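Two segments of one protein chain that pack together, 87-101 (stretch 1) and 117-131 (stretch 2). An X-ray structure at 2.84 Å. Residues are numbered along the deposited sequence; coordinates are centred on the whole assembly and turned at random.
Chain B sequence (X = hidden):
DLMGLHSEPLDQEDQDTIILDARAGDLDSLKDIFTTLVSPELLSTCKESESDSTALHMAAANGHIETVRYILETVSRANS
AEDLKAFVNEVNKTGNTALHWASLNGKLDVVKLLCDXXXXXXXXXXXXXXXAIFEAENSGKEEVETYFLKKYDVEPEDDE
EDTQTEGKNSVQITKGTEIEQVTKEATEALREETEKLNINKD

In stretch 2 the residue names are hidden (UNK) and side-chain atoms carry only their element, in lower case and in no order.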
# COMPACT_ATOMS: atom_id res chain seq x y z
N PHE B 87 -39.69 -26.14 -20.67
CA PHE B 87 -39.54 -25.42 -21.93
C PHE B 87 -38.76 -24.11 -21.78
O PHE B 87 -37.86 -23.82 -22.56
CB PHE B 87 -40.89 -25.14 -22.57
CG PHE B 87 -40.81 -24.33 -23.83
CD1 PHE B 87 -40.31 -24.89 -25.00
CD2 PHE B 87 -41.22 -23.00 -23.86
CE1 PHE B 87 -40.22 -24.15 -26.17
CE2 PHE B 87 -41.14 -22.25 -25.03
CZ PHE B 87 -40.64 -22.83 -26.18
N VAL B 88 -39.14 -23.31 -20.78
CA VAL B 88 -38.49 -22.03 -20.55
C VAL B 88 -37.00 -22.23 -20.30
O VAL B 88 -36.15 -21.45 -20.75
CB VAL B 88 -39.14 -21.24 -19.38
CG1 VAL B 88 -40.65 -21.11 -19.60
CG2 VAL B 88 -38.87 -21.91 -18.04
N ASN B 89 -36.68 -23.31 -19.60
CA ASN B 89 -35.31 -23.59 -19.21
C ASN B 89 -34.67 -24.61 -20.13
O ASN B 89 -33.66 -25.21 -19.77
CB ASN B 89 -35.27 -24.08 -17.76
CG ASN B 89 -35.75 -23.03 -16.77
OD1 ASN B 89 -35.28 -21.89 -16.79
ND2 ASN B 89 -36.68 -23.41 -15.90
N GLU B 90 -35.25 -24.81 -21.31
CA GLU B 90 -34.71 -25.77 -22.27
C GLU B 90 -33.37 -25.27 -22.80
O GLU B 90 -33.19 -24.07 -23.07
CB GLU B 90 -35.71 -26.00 -23.42
CG GLU B 90 -35.62 -27.39 -24.06
CD GLU B 90 -34.65 -27.45 -25.23
OE1 GLU B 90 -34.15 -26.39 -25.65
OE2 GLU B 90 -34.39 -28.56 -25.74
N VAL B 91 -32.42 -26.19 -22.92
CA VAL B 91 -31.06 -25.88 -23.35
C VAL B 91 -30.75 -26.51 -24.71
O VAL B 91 -31.24 -27.61 -25.02
CB VAL B 91 -29.99 -26.35 -22.32
CG1 VAL B 91 -30.23 -25.70 -20.97
CG2 VAL B 91 -29.99 -27.87 -22.18
N ASN B 92 -29.96 -25.82 -25.53
CA ASN B 92 -29.56 -26.39 -26.82
C ASN B 92 -28.34 -27.30 -26.66
O ASN B 92 -27.94 -27.60 -25.54
CB ASN B 92 -29.30 -25.28 -27.84
CG ASN B 92 -28.29 -24.26 -27.37
OD1 ASN B 92 -27.34 -24.59 -26.66
ND2 ASN B 92 -28.49 -23.00 -27.76
N LYS B 93 -27.75 -27.75 -27.77
CA LYS B 93 -26.62 -28.69 -27.71
C LYS B 93 -25.44 -28.10 -26.92
O LYS B 93 -24.64 -28.84 -26.34
CB LYS B 93 -26.15 -29.11 -29.10
CG LYS B 93 -27.11 -30.03 -29.87
CD LYS B 93 -26.35 -30.96 -30.82
CE LYS B 93 -27.17 -31.36 -32.05
NZ LYS B 93 -28.47 -32.03 -31.74
N THR B 94 -25.37 -26.78 -26.90
CA THR B 94 -24.28 -26.07 -26.25
C THR B 94 -24.63 -25.79 -24.78
O THR B 94 -23.81 -25.29 -24.00
CB THR B 94 -23.95 -24.77 -27.02
OG1 THR B 94 -23.88 -25.07 -28.42
CG2 THR B 94 -22.64 -24.16 -26.57
N GLY B 95 -25.86 -26.13 -24.40
CA GLY B 95 -26.31 -26.04 -23.02
C GLY B 95 -26.87 -24.69 -22.63
O GLY B 95 -26.96 -24.36 -21.45
N ASN B 96 -27.26 -23.90 -23.63
CA ASN B 96 -27.74 -22.54 -23.39
C ASN B 96 -29.27 -22.44 -23.36
O ASN B 96 -29.97 -23.03 -24.18
CB ASN B 96 -27.18 -21.56 -24.43
CG ASN B 96 -25.70 -21.26 -24.22
OD1 ASN B 96 -25.25 -21.06 -23.09
ND2 ASN B 96 -24.94 -21.22 -25.31
N THR B 97 -29.78 -21.69 -22.38
CA THR B 97 -31.20 -21.38 -22.31
C THR B 97 -31.45 -20.17 -23.19
O THR B 97 -30.51 -19.51 -23.62
CB THR B 97 -31.62 -21.03 -20.89
OG1 THR B 97 -30.88 -19.89 -20.44
CG2 THR B 97 -31.38 -22.20 -19.95
N ALA B 98 -32.72 -19.89 -23.45
CA ALA B 98 -33.08 -18.65 -24.12
C ALA B 98 -32.56 -17.46 -23.31
O ALA B 98 -32.12 -16.45 -23.87
CB ALA B 98 -34.57 -18.56 -24.30
N LEU B 99 -32.60 -17.60 -21.99
CA LEU B 99 -32.15 -16.56 -21.10
C LEU B 99 -30.69 -16.22 -21.37
O LEU B 99 -30.33 -15.03 -21.43
CB LEU B 99 -32.32 -17.00 -19.65
CG LEU B 99 -32.06 -15.96 -18.57
CD1 LEU B 99 -32.72 -14.63 -18.94
CD2 LEU B 99 -32.58 -16.47 -17.25
N HIS B 100 -29.86 -17.25 -21.52
CA HIS B 100 -28.44 -17.06 -21.84
C HIS B 100 -28.27 -16.15 -23.05
O HIS B 100 -27.47 -15.22 -23.01
CB HIS B 100 -27.77 -18.40 -22.16
CG HIS B 100 -27.29 -19.15 -20.95
ND1 HIS B 100 -28.09 -20.02 -20.26
CD2 HIS B 100 -26.09 -19.16 -20.33
CE1 HIS B 100 -27.41 -20.54 -19.25
NE2 HIS B 100 -26.19 -20.03 -19.27
N TRP B 101 -29.00 -16.43 -24.11
CA TRP B 101 -28.90 -15.66 -25.33
C TRP B 101 -29.41 -14.23 -25.17
O TRP B 101 -28.81 -13.28 -25.68
CB TRP B 101 -29.68 -16.35 -26.44
CG TRP B 101 -28.99 -17.53 -27.00
CD1 TRP B 101 -27.96 -18.23 -26.44
CD2 TRP B 101 -29.26 -18.16 -28.26
NE1 TRP B 101 -27.57 -19.26 -27.27
CE2 TRP B 101 -28.36 -19.24 -28.39
CE3 TRP B 101 -30.17 -17.91 -29.29
CZ2 TRP B 101 -28.35 -20.06 -29.51
CZ3 TRP B 101 -30.17 -18.74 -30.39
CH2 TRP B 101 -29.26 -19.79 -30.50
N UNK B 117 -42.26 -13.05 -14.69
CA UNK B 117 -43.54 -13.70 -14.94
C UNK B 117 -43.43 -15.22 -15.10
O UNK B 117 -44.27 -15.97 -14.62
o UNK B 117 -46.07 -11.73 -17.67
o UNK B 117 -45.38 -9.71 -17.13
c UNK B 117 -44.30 -11.55 -16.07
c UNK B 117 -44.22 -13.06 -16.15
c UNK B 117 -45.32 -10.96 -17.02
N UNK B 118 -42.37 -15.68 -15.76
CA UNK B 118 -42.24 -17.10 -16.08
C UNK B 118 -41.11 -17.84 -15.36
O UNK B 118 -40.82 -19.00 -15.68
c UNK B 118 -43.43 -16.84 -18.29
c UNK B 118 -44.77 -15.05 -19.21
c UNK B 118 -44.44 -17.74 -18.64
c UNK B 118 -43.62 -15.50 -18.58
c UNK B 118 -45.76 -15.95 -19.56
c UNK B 118 -42.17 -17.31 -17.59
c UNK B 118 -45.60 -17.30 -19.27
o UNK B 118 -46.89 -15.48 -20.19
N UNK B 119 -40.49 -17.17 -14.39
CA UNK B 119 -39.55 -17.78 -13.45
C UNK B 119 -38.47 -18.64 -14.09
O UNK B 119 -38.36 -19.84 -13.78
c UNK B 119 -40.30 -18.57 -12.38
c UNK B 119 -41.16 -17.70 -11.48
o UNK B 119 -43.45 -17.66 -10.85
c UNK B 119 -42.45 -18.38 -11.09
o UNK B 119 -42.48 -19.62 -11.04
N UNK B 120 -37.70 -18.03 -14.98
CA UNK B 120 -36.56 -18.67 -15.62
C UNK B 120 -35.40 -18.76 -14.64
O UNK B 120 -35.20 -17.86 -13.81
c UNK B 120 -36.15 -17.92 -16.87
N UNK B 121 -34.62 -19.84 -14.75
CA UNK B 121 -33.45 -20.04 -13.92
C UNK B 121 -32.23 -19.41 -14.61
O UNK B 121 -31.85 -19.83 -15.70
c UNK B 121 -32.21 -21.82 -12.58
c UNK B 121 -33.23 -21.54 -13.68
o UNK B 121 -31.60 -22.91 -12.60
o UNK B 121 -32.02 -20.97 -11.68
N UNK B 122 -31.64 -18.38 -13.98
CA UNK B 122 -30.44 -17.73 -14.52
C UNK B 122 -29.17 -18.39 -13.99
O UNK B 122 -28.06 -17.88 -14.20
c UNK B 122 -32.10 -17.73 -12.74
c UNK B 122 -31.18 -16.51 -12.62
c UNK B 122 -30.55 -16.31 -13.97
N UNK B 123 -29.33 -19.52 -13.31
CA UNK B 123 -28.19 -20.24 -12.73
C UNK B 123 -27.83 -21.49 -13.51
O UNK B 123 -26.85 -22.15 -13.18
c UNK B 123 -28.55 -19.36 -10.39
c UNK B 123 -29.86 -17.86 -9.04
c UNK B 123 -27.51 -17.47 -9.32
c UNK B 123 -27.43 -18.60 -10.12
c UNK B 123 -29.76 -18.98 -9.84
c UNK B 123 -28.73 -17.10 -8.78
c UNK B 123 -28.45 -20.57 -11.27
N UNK B 124 -28.63 -21.82 -14.53
CA UNK B 124 -28.32 -22.95 -15.39
C UNK B 124 -26.95 -22.71 -16.00
O UNK B 124 -26.69 -21.63 -16.52
c UNK B 124 -29.33 -23.11 -16.54
c UNK B 124 -30.77 -23.17 -16.02
c UNK B 124 -29.00 -24.34 -17.36
c UNK B 124 -31.17 -24.49 -15.44
N UNK B 125 -26.09 -23.72 -15.91
CA UNK B 125 -24.73 -23.61 -16.42
C UNK B 125 -24.57 -24.37 -17.71
O UNK B 125 -24.99 -25.52 -17.81
c UNK B 125 -21.62 -23.68 -11.51
c UNK B 125 -23.77 -24.15 -15.38
c UNK B 125 -23.84 -23.40 -14.09
n UNK B 125 -21.02 -24.61 -10.77
n UNK B 125 -22.00 -22.53 -10.96
n UNK B 125 -21.82 -23.89 -12.81
c UNK B 125 -22.47 -22.93 -13.69
N UNK B 126 -23.96 -23.73 -18.71
CA UNK B 126 -23.76 -24.38 -20.02
C UNK B 126 -22.53 -25.31 -20.11
O UNK B 126 -21.82 -25.52 -19.12
c UNK B 126 -23.74 -23.32 -21.14
n UNK B 126 -22.78 -21.12 -21.48
o UNK B 126 -21.50 -22.70 -20.53
c UNK B 126 -22.57 -22.35 -21.02
N UNK B 127 -22.28 -25.84 -21.31
CA UNK B 127 -21.16 -26.76 -21.53
C UNK B 127 -19.80 -26.16 -21.17
O UNK B 127 -18.82 -26.89 -20.95
c UNK B 127 -23.76 -30.14 -22.98
c UNK B 127 -22.46 -29.40 -22.62
n UNK B 127 -23.78 -30.60 -24.39
c UNK B 127 -22.35 -28.10 -23.40
c UNK B 127 -21.13 -27.28 -22.98
N UNK B 128 -19.74 -24.83 -21.09
CA UNK B 128 -18.50 -24.13 -20.75
C UNK B 128 -18.48 -23.69 -19.29
O UNK B 128 -17.50 -23.12 -18.82
c UNK B 128 -18.76 -23.88 -25.83
c UNK B 128 -17.59 -24.14 -23.75
c UNK B 128 -18.45 -23.25 -23.13
c UNK B 128 -19.63 -22.98 -25.22
c UNK B 128 -17.74 -24.46 -25.09
c UNK B 128 -19.47 -22.68 -23.87
c UNK B 128 -18.29 -22.93 -21.67
N UNK B 129 -19.58 -23.94 -18.58
CA UNK B 129 -19.65 -23.67 -17.15
C UNK B 129 -20.25 -22.33 -16.79
O UNK B 129 -20.23 -21.95 -15.62
N UNK B 130 -20.80 -21.62 -17.77
CA UNK B 130 -21.31 -20.27 -17.55
C UNK B 130 -22.84 -20.21 -17.43
O UNK B 130 -23.56 -20.92 -18.15
n UNK B 130 -17.27 -19.21 -19.51
c UNK B 130 -18.57 -19.35 -19.93
c UNK B 130 -19.36 -19.28 -18.83
n UNK B 130 -18.51 -19.09 -17.76
c UNK B 130 -17.26 -19.06 -18.20
c UNK B 130 -20.85 -19.35 -18.68
N UNK B 131 -23.32 -19.38 -16.52
CA UNK B 131 -24.76 -19.11 -16.40
C UNK B 131 -25.12 -17.74 -16.98
O UNK B 131 -24.24 -16.98 -17.38
c UNK B 131 -24.35 -18.45 -13.98
o UNK B 131 -24.33 -18.83 -12.79
c UNK B 131 -25.23 -19.21 -14.95
o UNK B 131 -23.67 -17.49 -14.39

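Position 117 has three side-chain carbons, the third carrying two oxygens. It touches nothing on stretch 1. It is Glu117.

Position 118 has one carbon, then a six-carbon ring bearing one oxygen: Tyr118. Its CA-to-CB bond points toward stretch 1, but the ring leads away. The contact is made by its backbone O, 4.2 Å from Val88 CG2.

Position 119 again has three carbons, the last with two oxygens. It is Glu119, and its end also leads away. Its phi is positive, at 48°.

Position 120 has a single carbon, so it is Ala120. Its CB lies 3.9 Å from Leu99 CD2, an apolar contact.

Position 121 has two carbons, the second carrying two oxygens. Its backbone N donates a nearly straight hydrogen bond to Asn89 OD1 at 3.0 Å. This is Asp121. Its OD1 also accepts a weak bond of 3.5 Å from the backbone N of position 123.

Position 122 has three carbons closing a ring onto the backbone N, which defines Pro122. Its CB is 3.9 Å from Leu99 CD2.

Position 123 has one carbon and a plain six-carbon ring. It is Phe123. It points away and makes no contact with stretch 1.

Position 124 has four carbons, forked at the first, with one arm two carbons long: Ile124. Its CG2 lies 4.0 Å from Val91 CG1. Its CB is 4.1 Å from Thr97 CG2.

Position 125 has three carbons, a nitrogen, then a carbon with two more nitrogens. This is Arg125, exposed and directed away.

Position 126 has two carbons, the second carrying one oxygen and one nitrogen, so it is Asn126. Its ND2 donates to Asn96 OD1 at 2.9 Å. Its OD1 accepts from the backbone N of position 128 at 2.8 Å. Asn126 OD1 also accepts from the backbone N of position 130, at 3.0 Å. Both bonds steady the type I turn from 126 to 129.

Position 127 has four carbons in a row ending in nitrogen: Lys127. NZ donates to Lys93 O at 2.8 Å, and the backbone N donates to Thr94 O at 3.1 Å.

Position 128 has one carbon and a six-carbon ring, hence Phe128. Its CE2 is 3.5 Å from Thr94 CG2.

Position 129 has no side chain. It is Gly129. With phi at 95°, a CB would jam against the preceding carbonyl.

Position 130 has one carbon and a five-membered ring with two nitrogens: His130. The ring leads away, but the backbone O accepts from His100 NE2 at 3.0 Å.

Position 131 has two carbons, the second with two oxygens. It is Asp131, the N-cap of a helix that follows.

The contact joins two turns of like build, Asn92 to Gly95 and Asn126 to Gly129. Gly95 leaves room for the second turn; a CB there would sit tight against Asn126 CA and Lys127 N. Hydrogen bonds link the turns, and His100 reaches further along stretch 2. Leu99 supplies apolar packing, while Asn89 ties down the early loop.

Stretch 2 117-131: EYEADPFIRNKFGHD
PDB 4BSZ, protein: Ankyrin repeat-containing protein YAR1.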